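Local coordinates for regulatory protein LEU3 (PDB 2ER8) that controls RNA levels of leucine-specific genes in yeast by binding DNA at everted CGG half-sites through a zinc binuclear cluster domain, at residues Arg10-Ser14 / Phe42-Lys47. Coordinates in Å, arbitrary orientation, origin at the centre of the assembly. Residue numbers count along the deposited sequence, not the author numbering.
Sequences RQQKS and FRRTYK. With nucleotides of chain B; nucleotides of chain A.
Residues 42-47 form an extended linker that runs past the C-terminal end of helix 7-11, with Gln11 and Arg44 in register (CA to CA 4.6 Å). The helix stops in a Schellman motif: Lys13, at positive phi (45°), is the C-prime residue, and its N bonds back to Arg10 O at 3.2 Å, with Ser14 N bonded to Cys9 O. Phe42 turns its ring edge to the helix, CE2 lying 3.6 Å from Arg10 CB and 3.9 Å from Gln11 N, while its O takes a weak hydrogen bond from Arg10 NH1 (2.9 Å). The outstretched Arg10 also reaches DNA, NH2 to OP1 of DA7 of chain A at 2.9 Å. Arg44 bends back at chi3 (107°), so that NH1 donates a hydrogen bond to Gln11 O at 2.6 Å and NH2 meets OP2 of DC3 of chain B at a very short 2.3 Å. Thr45 pairs with the folded side chain of Gln11 (chi1 t, chi2 p): NE2 of Gln11 donates to Thr45 O at 3.0 Å. Tyr46, the N-cap of helix 47-66, brings OH to 3.9 Å from NZ of Lys13, which bonds N7 of DG4 of chain B at 2.6 Å and O6 of another guanine. Lys47 N holds the same OP2 of DC3 at 2.8 Å, and its NZ forms a salt bridge with a further phosphate. This is the Zn2Cys6 recognition module, Lys13 and Gln12 O (3.0 Å from N4 of DC3 of chain B) reading bases. The contact ties helix 7-11, which carries zinc ligand Cys9, to the extended linker leading from the cluster into helix 47-66.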
ATOM      1  N   ARG E  10      -5.853   3.281 -12.303  1.00 43.67           N
ATOM      2  CA  ARG E  10      -5.705   3.687 -10.892  1.00 42.47           C
ATOM      3  C   ARG E  10      -7.028   3.635 -10.153  1.00 41.54           C
ATOM      4  O   ARG E  10      -7.100   3.195  -9.019  1.00 41.81           O
ATOM      5  CB  ARG E  10      -5.186   5.102 -10.770  1.00 47.12           C
ATOM      6  CG  ARG E  10      -3.708   5.180 -10.900  1.00 51.13           C
ATOM      7  CD  ARG E  10      -3.223   6.535 -10.533  1.00 53.56           C
ATOM      8  NE  ARG E  10      -1.772   6.533 -10.506  1.00 55.79           N
ATOM      9  CZ  ARG E  10      -1.053   7.628 -10.340  1.00 55.75           C
ATOM     10  NH1 ARG E  10      -1.678   8.791 -10.187  1.00 54.91           N
ATOM     11  NH2 ARG E  10       0.270   7.561 -10.343  1.00 56.23           N
ATOM     12  N   GLN E  11      -8.065   4.140 -10.799  1.00 43.70           N
ATOM     13  CA  GLN E  11      -9.409   4.124 -10.255  1.00 44.11           C
ATOM     14  C   GLN E  11      -9.840   2.678  -9.985  1.00 44.65           C
ATOM     15  O   GLN E  11     -10.493   2.381  -8.966  1.00 45.08           O
ATOM     16  CB  GLN E  11     -10.361   4.768 -11.255  1.00 43.63           C
ATOM     17  CG  GLN E  11     -11.833   4.645 -10.866  1.00 43.92           C
ATOM     18  CD  GLN E  11     -12.153   5.294  -9.542  1.00 44.66           C
ATOM     19  OE1 GLN E  11     -11.594   6.357  -9.225  1.00 44.81           O
ATOM     20  NE2 GLN E  11     -13.076   4.675  -8.758  1.00 44.42           N
ATOM     21  N   GLN E  12      -9.466   1.777 -10.893  1.00 42.90           N
ATOM     22  CA  GLN E  12      -9.835   0.368 -10.720  1.00 42.56           C
ATOM     23  C   GLN E  12      -8.709  -0.512 -10.091  1.00 41.92           C
ATOM     24  O   GLN E  12      -8.821  -1.744 -10.014  1.00 41.07           O
ATOM     25  CB  GLN E  12     -10.303  -0.226 -12.058  1.00 44.67           C
ATOM     26  CG  GLN E  12     -11.349   0.570 -12.762  1.00 47.96           C
ATOM     27  CD  GLN E  12     -12.551   0.828 -11.921  1.00 51.33           C
ATOM     28  OE1 GLN E  12     -12.882   0.027 -11.070  1.00 54.78           O
ATOM     29  NE2 GLN E  12     -13.245   1.934 -12.178  1.00 53.08           N
ATOM     30  N   LYS E  13      -7.642   0.130  -9.621  1.00 43.73           N
ATOM     31  CA  LYS E  13      -6.526  -0.590  -9.018  1.00 42.87           C
ATOM     32  C   LYS E  13      -6.184  -1.790  -9.879  1.00 42.88           C
ATOM     33  O   LYS E  13      -5.855  -2.857  -9.367  1.00 45.37           O
ATOM     34  CB  LYS E  13      -6.874  -1.058  -7.607  1.00 39.34           C
ATOM     35  CG  LYS E  13      -6.868   0.020  -6.576  1.00 38.06           C
ATOM     36  CD  LYS E  13      -7.075  -0.571  -5.192  1.00 35.97           C
ATOM     37  CE  LYS E  13      -6.874   0.464  -4.130  1.00 35.06           C
ATOM     38  NZ  LYS E  13      -6.923  -0.092  -2.737  1.00 36.79           N
ATOM     39  N   SER E  14      -6.268  -1.616 -11.195  1.00 41.94           N
ATOM     40  CA  SER E  14      -5.952  -2.695 -12.134  1.00 43.31           C
ATOM     41  C   SER E  14      -4.564  -2.516 -12.796  1.00 47.28           C
ATOM     42  O   SER E  14      -4.046  -1.375 -12.924  1.00 47.90           O
ATOM     43  CB  SER E  14      -7.043  -2.777 -13.221  1.00 41.59           C
ATOM     44  OG  SER E  14      -7.030  -1.636 -14.057  1.00 37.76           O
ATOM     45  N   PHE E  42      -3.226  12.341  -9.996  1.00 60.63           N
ATOM     46  CA  PHE E  42      -4.545  11.693  -9.847  1.00 62.79           C
ATOM     47  C   PHE E  42      -4.645  10.714  -8.712  1.00 67.54           C
ATOM     48  O   PHE E  42      -3.804   9.829  -8.572  1.00 64.84           O
ATOM     49  CB  PHE E  42      -4.957  10.949 -11.138  1.00 57.09           C
ATOM     50  CG  PHE E  42      -6.237  10.137 -11.006  1.00 54.56           C
ATOM     51  CD1 PHE E  42      -7.478  10.769 -10.940  1.00 52.41           C
ATOM     52  CD2 PHE E  42      -6.193   8.748 -10.905  1.00 53.17           C
ATOM     53  CE1 PHE E  42      -8.652  10.046 -10.768  1.00 50.60           C
ATOM     54  CE2 PHE E  42      -7.373   8.010 -10.729  1.00 52.03           C
ATOM     55  CZ  PHE E  42      -8.601   8.667 -10.661  1.00 51.10           C
ATOM     56  N   ARG E  43      -5.693  10.879  -7.913  1.00 70.59           N
ATOM     57  CA  ARG E  43      -5.958   9.984  -6.802  1.00 73.08           C
ATOM     58  C   ARG E  43      -7.318   9.295  -7.032  1.00 71.13           C
ATOM     59  O   ARG E  43      -8.290   9.914  -7.479  1.00 67.18           O
ATOM     60  CB  ARG E  43      -5.951  10.759  -5.481  1.00 92.96           C
ATOM     61  CG  ARG E  43      -4.574  10.942  -4.816  1.00112.85           C
ATOM     62  CD  ARG E  43      -4.692  11.884  -3.616  1.00124.10           C
ATOM     63  NE  ARG E  43      -5.002  13.256  -4.040  1.00128.98           N
ATOM     64  CZ  ARG E  43      -5.421  14.237  -3.236  1.00130.08           C
ATOM     65  NH1 ARG E  43      -5.592  14.003  -1.935  1.00130.30           N
ATOM     66  NH2 ARG E  43      -5.666  15.455  -3.730  1.00129.99           N
ATOM     67  N   ARG E  44      -7.366   8.001  -6.743  1.00 72.54           N
ATOM     68  CA  ARG E  44      -8.572   7.196  -6.913  1.00 70.92           C
ATOM     69  C   ARG E  44      -9.731   7.859  -6.205  1.00 69.87           C
ATOM     70  O   ARG E  44      -9.584   8.913  -5.608  1.00 72.81           O
ATOM     71  CB  ARG E  44      -8.334   5.810  -6.309  1.00 71.22           C
ATOM     72  CG  ARG E  44      -9.257   4.747  -6.779  1.00 74.14           C
ATOM     73  CD  ARG E  44      -8.937   3.434  -6.153  1.00 75.57           C
ATOM     74  NE  ARG E  44      -9.940   3.089  -5.166  1.00 76.00           N
ATOM     75  CZ  ARG E  44     -11.189   2.747  -5.451  1.00 75.36           C
ATOM     76  NH1 ARG E  44     -11.614   2.695  -6.697  1.00 74.81           N
ATOM     77  NH2 ARG E  44     -12.015   2.444  -4.477  1.00 75.40           N
ATOM     78  N   THR E  45     -10.899   7.244  -6.280  1.00 72.93           N
ATOM     79  CA  THR E  45     -12.065   7.775  -5.589  1.00 75.23           C
ATOM     80  C   THR E  45     -12.936   6.607  -5.129  1.00 76.36           C
ATOM     81  O   THR E  45     -13.299   5.752  -5.929  1.00 78.74           O
ATOM     82  CB  THR E  45     -12.873   8.773  -6.470  1.00 70.13           C
ATOM     83  OG1 THR E  45     -14.268   8.610  -6.206  1.00 67.23           O
ATOM     84  CG2 THR E  45     -12.590   8.588  -7.944  1.00 68.09           C
ATOM     85  N   TYR E  46     -13.203   6.575  -3.830  1.00 76.53           N
ATOM     86  CA  TYR E  46     -13.978   5.479  -3.204  1.00 76.96           C
ATOM     87  C   TYR E  46     -15.489   5.634  -3.477  1.00 76.00           C
ATOM     88  O   TYR E  46     -16.177   6.409  -2.809  1.00 73.16           O
ATOM     89  CB  TYR E  46     -13.648   5.407  -1.699  1.00 82.38           C
ATOM     90  CG  TYR E  46     -12.280   4.808  -1.521  1.00 87.25           C
ATOM     91  CD1 TYR E  46     -11.158   5.511  -1.951  1.00 88.84           C
ATOM     92  CD2 TYR E  46     -12.085   3.571  -0.930  1.00 89.65           C
ATOM     93  CE1 TYR E  46      -9.871   4.999  -1.866  1.00 89.21           C
ATOM     94  CE2 TYR E  46     -10.785   3.017  -0.837  1.00 90.44           C
ATOM     95  CZ  TYR E  46      -9.678   3.729  -1.318  1.00 89.84           C
ATOM     96  OH  TYR E  46      -8.419   3.187  -1.262  1.00 89.50           O
ATOM     97  N   LYS E  47     -15.986   4.869  -4.444  1.00 69.70           N
ATOM     98  CA  LYS E  47     -17.372   4.911  -4.865  1.00 66.88           C
ATOM     99  C   LYS E  47     -18.380   4.518  -3.798  1.00 67.05           C
ATOM    100  O   LYS E  47     -19.269   5.284  -3.475  1.00 62.80           O
ATOM    101  CB  LYS E  47     -17.568   4.004  -6.081  1.00 69.85           C
ATOM    102  CG  LYS E  47     -16.621   4.286  -7.231  1.00 73.55           C
ATOM    103  CD  LYS E  47     -16.736   5.720  -7.734  1.00 76.83           C
ATOM    104  CE  LYS E  47     -16.434   5.808  -9.228  1.00 77.92           C
ATOM    105  NZ  LYS E  47     -17.426   5.065 -10.047  1.00 78.41           N
TER
ATOM    106  P    DC B   3     -15.096   1.599  -3.951  1.00 50.43           P
ATOM    107  OP1  DC B   3     -16.120   2.129  -2.980  1.00 48.69           O
ATOM    108  OP2  DC B   3     -14.336   2.579  -4.816  1.00 49.42           O
ATOM    109  O5'  DC B   3     -14.070   0.779  -3.062  1.00 48.76           O
ATOM    110  C5'  DC B   3     -13.631  -0.472  -3.514  1.00 49.84           C
ATOM    111  C4'  DC B   3     -13.103  -1.282  -2.365  1.00 50.21           C
ATOM    112  O4'  DC B   3     -12.518  -2.439  -2.977  1.00 49.78           O
ATOM    113  C3'  DC B   3     -11.980  -0.603  -1.605  1.00 52.45           C
ATOM    114  O3'  DC B   3     -11.917  -1.247  -0.328  1.00 58.32           O
ATOM    115  C2'  DC B   3     -10.775  -0.954  -2.455  1.00 50.35           C
ATOM    116  C1'  DC B   3     -11.111  -2.342  -2.947  1.00 49.11           C
ATOM    117  N1   DC B   3     -10.618  -2.680  -4.288  1.00 48.62           N
ATOM    118  C2   DC B   3     -10.149  -3.989  -4.497  1.00 49.16           C
ATOM    119  O2   DC B   3     -10.152  -4.793  -3.542  1.00 48.64           O
ATOM    120  N3   DC B   3      -9.711  -4.342  -5.723  1.00 47.73           N
ATOM    121  C4   DC B   3      -9.720  -3.456  -6.715  1.00 47.41           C
ATOM    122  N4   DC B   3      -9.266  -3.874  -7.909  1.00 47.11           N
ATOM    123  C5   DC B   3     -10.190  -2.107  -6.526  1.00 48.04           C
ATOM    124  C6   DC B   3     -10.624  -1.767  -5.306  1.00 47.35           C
ATOM    125  P    DG B   4     -11.368  -0.456   0.959  1.00 63.51           P
ATOM    126  OP1  DG B   4     -12.521   0.166   1.666  1.00 60.73           O
ATOM    127  OP2  DG B   4     -10.195   0.376   0.574  1.00 61.85           O
ATOM    128  O5'  DG B   4     -10.829  -1.627   1.878  1.00 65.05           O
ATOM    129  C5'  DG B   4     -11.646  -2.738   2.142  1.00 70.18           C
ATOM    130  C4'  DG B   4     -10.793  -3.936   2.469  1.00 70.82           C
ATOM    131  O4'  DG B   4     -10.111  -4.406   1.274  1.00 69.80           O
ATOM    132  C3'  DG B   4      -9.674  -3.571   3.443  1.00 72.57           C
ATOM    133  O3'  DG B   4      -9.361  -4.713   4.250  1.00 74.38           O
ATOM    134  C2'  DG B   4      -8.536  -3.172   2.517  1.00 69.85           C
ATOM    135  C1'  DG B   4      -8.710  -4.143   1.351  1.00 66.31           C
ATOM    136  N9   DG B   4      -8.264  -3.650   0.038  1.00 60.56           N
ATOM    137  C8   DG B   4      -8.439  -2.380  -0.446  1.00 58.01           C
ATOM    138  N7   DG B   4      -7.964  -2.223  -1.655  1.00 55.21           N
ATOM    139  C5   DG B   4      -7.438  -3.456  -1.987  1.00 53.47           C
ATOM    140  C6   DG B   4      -6.787  -3.877  -3.175  1.00 52.13           C
ATOM    141  O6   DG B   4      -6.556  -3.229  -4.180  1.00 53.31           O
ATOM    142  N1   DG B   4      -6.393  -5.199  -3.111  1.00 52.07           N
ATOM    143  C2   DG B   4      -6.603  -6.018  -2.046  1.00 53.33           C
ATOM    144  N2   DG B   4      -6.137  -7.248  -2.205  1.00 51.91           N
ATOM    145  N3   DG B   4      -7.219  -5.653  -0.917  1.00 54.53           N
ATOM    146  C4   DG B   4      -7.607  -4.361  -0.956  1.00 55.64           C
TER
ATOM    147  P    DA A   7       0.900   4.051  -9.506  1.00 62.00           P
ATOM    148  OP1  DA A   7       1.246   4.848 -10.693  1.00 52.40           O
ATOM    149  OP2  DA A   7      -0.481   4.149  -8.959  1.00 55.05           O
ATOM    150  O5'  DA A   7       1.181   2.517  -9.816  1.00 56.27           O
ATOM    151  C5'  DA A   7       2.445   2.115 -10.263  1.00 54.55           C
ATOM    152  C4'  DA A   7       2.574   0.614 -10.215  1.00 55.11           C
ATOM    153  O4'  DA A   7       2.470   0.166  -8.840  1.00 55.25           O
ATOM    154  C3'  DA A   7       1.457  -0.110 -10.962  1.00 54.98           C
ATOM    155  O3'  DA A   7       1.955  -1.345 -11.504  1.00 57.11           O
ATOM    156  C2'  DA A   7       0.411  -0.309  -9.881  1.00 52.96           C
ATOM    157  C1'  DA A   7       1.280  -0.568  -8.643  1.00 51.07           C
ATOM    158  N9   DA A   7       0.738  -0.180  -7.350  1.00 47.13           N
ATOM    159  C8   DA A   7       0.156   1.023  -7.046  1.00 45.27           C
ATOM    160  N7   DA A   7      -0.311   1.105  -5.820  1.00 44.60           N
ATOM    161  C5   DA A   7       0.009  -0.126  -5.254  1.00 43.17           C
ATOM    162  C6   DA A   7      -0.228  -0.667  -3.950  1.00 42.39           C
ATOM    163  N6   DA A   7      -0.863  -0.007  -2.970  1.00 41.89           N
ATOM    164  N1   DA A   7       0.208  -1.923  -3.702  1.00 43.06           N
ATOM    165  C2   DA A   7       0.825  -2.594  -4.714  1.00 43.95           C
ATOM    166  N3   DA A   7       1.101  -2.191  -5.984  1.00 44.38           N
ATOM    167  C4   DA A   7       0.662  -0.927  -6.184  1.00 44.89           C
TER